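Local coordinates for botulinum neurotoxin type G (Clostridium botulinum, PDB 3MPP), which uses its heavy-chain receptor-binding domain to attach the toxin to the cell surface, ahead of delivery of the protease light chain into the host cytosol, at residues A[148-152]-A[206-210]. The protein carries 4 engineered substitutions. Residues are numbered along the deposited sequence; the frame is centred on the assembly and turned at random.
Sequences ITNDR and RELNA
The carbonyl oxygen of L208 and the hydroxyl of T149 are joined by a water, which donates to L208 O at 2.8 Å and lies 2.9 Å from T149 OG1. A weak third bond runs from the same water to E207 OE2, so a shared water links two segments that have no direct hydrogen bond between them. Beside this bridge the methyl of T149 packs against the L208 carbonyl, CG2 to O 3.4 Å. T149 sets its hydroxyl between backbone N and carbonyl carbon (chi1 62°), which turns OG1 to the water and leaves CG2 for the carbonyl. The E207 side chain crosses that of T149 at about a right angle, its CG 3.7 Å from T149 CB. In the lectin-like N-terminal half of the receptor-binding domain, the contact lays the linker between strand 195-204 and helix 210-220 over the end of strand 144-150. S68, on strand 67-74, which lies between those two strands in the sheet, hydrogen-bonds through OG to R206 O and L208 N. Further along, the extended E207 side chain lies alongside that of D151, both pointing the same way, with OE1 3.1 Å from D151 CB. Their carboxylate planes are 44° apart, and D151 OD2 approaches E207 OE2 to 3.4 Å, a like-charged pair that probably raises the proton affinity of E207 more than that of D151, whose OD1 accepts hydrogen bonds from the backbone N atoms of L153 and N155.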
# COMPACT_ATOMS: atom_id res chain seq x y z
N ILE A 148 9.01 -14.33 6.79
CA ILE A 148 10.32 -14.91 7.01
C ILE A 148 10.14 -16.34 7.47
O ILE A 148 9.41 -16.60 8.43
CB ILE A 148 11.11 -14.15 8.10
CG1 ILE A 148 11.26 -12.67 7.76
CG2 ILE A 148 12.47 -14.78 8.29
CD1 ILE A 148 10.22 -11.78 8.40
N THR A 149 10.80 -17.27 6.79
CA THR A 149 10.79 -18.67 7.18
C THR A 149 12.21 -19.11 7.48
O THR A 149 13.17 -18.55 6.94
CB THR A 149 10.18 -19.60 6.10
OG1 THR A 149 10.96 -19.53 4.90
CG2 THR A 149 8.74 -19.21 5.79
N ASN A 150 12.35 -20.11 8.34
CA ASN A 150 13.66 -20.63 8.69
C ASN A 150 13.56 -22.12 8.99
O ASN A 150 12.63 -22.56 9.66
CB ASN A 150 14.22 -19.89 9.91
CG ASN A 150 15.65 -20.31 10.25
OD1 ASN A 150 16.52 -20.34 9.38
ND2 ASN A 150 15.89 -20.64 11.51
N ASP A 151 14.51 -22.89 8.48
CA ASP A 151 14.51 -24.33 8.71
C ASP A 151 15.82 -24.80 9.35
O ASP A 151 16.64 -23.99 9.76
CB ASP A 151 14.23 -25.09 7.41
CG ASP A 151 15.30 -24.89 6.36
OD1 ASP A 151 16.47 -25.20 6.63
OD2 ASP A 151 14.97 -24.42 5.24
N ARG A 152 16.00 -26.12 9.41
CA ARG A 152 17.14 -26.71 10.12
C ARG A 152 18.25 -27.16 9.18
O ARG A 152 19.27 -27.69 9.62
CB ARG A 152 16.66 -27.90 10.96
CG ARG A 152 16.13 -29.06 10.15
CD ARG A 152 15.56 -30.15 11.03
NE ARG A 152 14.36 -29.72 11.74
CZ ARG A 152 13.12 -29.86 11.26
NH1 ARG A 152 12.93 -30.43 10.08
NH2 ARG A 152 12.09 -29.44 11.97
N ARG A 206 5.92 -23.66 12.15
CA ARG A 206 6.56 -24.45 11.11
C ARG A 206 7.05 -23.55 9.98
O ARG A 206 6.64 -22.39 9.89
CB ARG A 206 5.58 -25.49 10.56
CG ARG A 206 5.17 -26.52 11.60
CD ARG A 206 3.88 -27.24 11.24
NE ARG A 206 3.30 -27.91 12.39
CZ ARG A 206 2.58 -27.30 13.33
NH1 ARG A 206 2.36 -26.00 13.25
NH2 ARG A 206 2.09 -27.99 14.35
N GLU A 207 7.93 -24.08 9.15
CA GLU A 207 8.38 -23.36 7.96
C GLU A 207 7.32 -23.47 6.87
O GLU A 207 7.12 -24.54 6.29
CB GLU A 207 9.71 -23.92 7.45
CG GLU A 207 10.15 -23.33 6.11
CD GLU A 207 11.21 -24.17 5.42
OE1 GLU A 207 11.53 -25.27 5.92
OE2 GLU A 207 11.72 -23.74 4.36
N LEU A 208 6.63 -22.37 6.59
CA LEU A 208 5.66 -22.33 5.51
C LEU A 208 6.39 -22.41 4.18
O LEU A 208 7.42 -21.76 4.00
CB LEU A 208 4.81 -21.05 5.57
CG LEU A 208 3.90 -20.84 6.78
CD1 LEU A 208 3.17 -19.51 6.68
CD2 LEU A 208 2.91 -21.99 6.93
N ASN A 209 5.86 -23.20 3.25
CA ASN A 209 6.45 -23.31 1.92
C ASN A 209 5.95 -22.22 0.97
O ASN A 209 4.96 -21.54 1.26
CB ASN A 209 6.22 -24.70 1.32
CG ASN A 209 4.74 -25.07 1.24
OD1 ASN A 209 3.89 -24.24 0.90
ND2 ASN A 209 4.43 -26.33 1.52
N ALA A 210 6.64 -22.05 -0.15
CA ALA A 210 6.33 -21.01 -1.12
C ALA A 210 4.86 -20.97 -1.53
O ALA A 210 4.31 -19.90 -1.78
CB ALA A 210 7.23 -21.13 -2.35
O HOH W 1 9.92 -21.26 2.83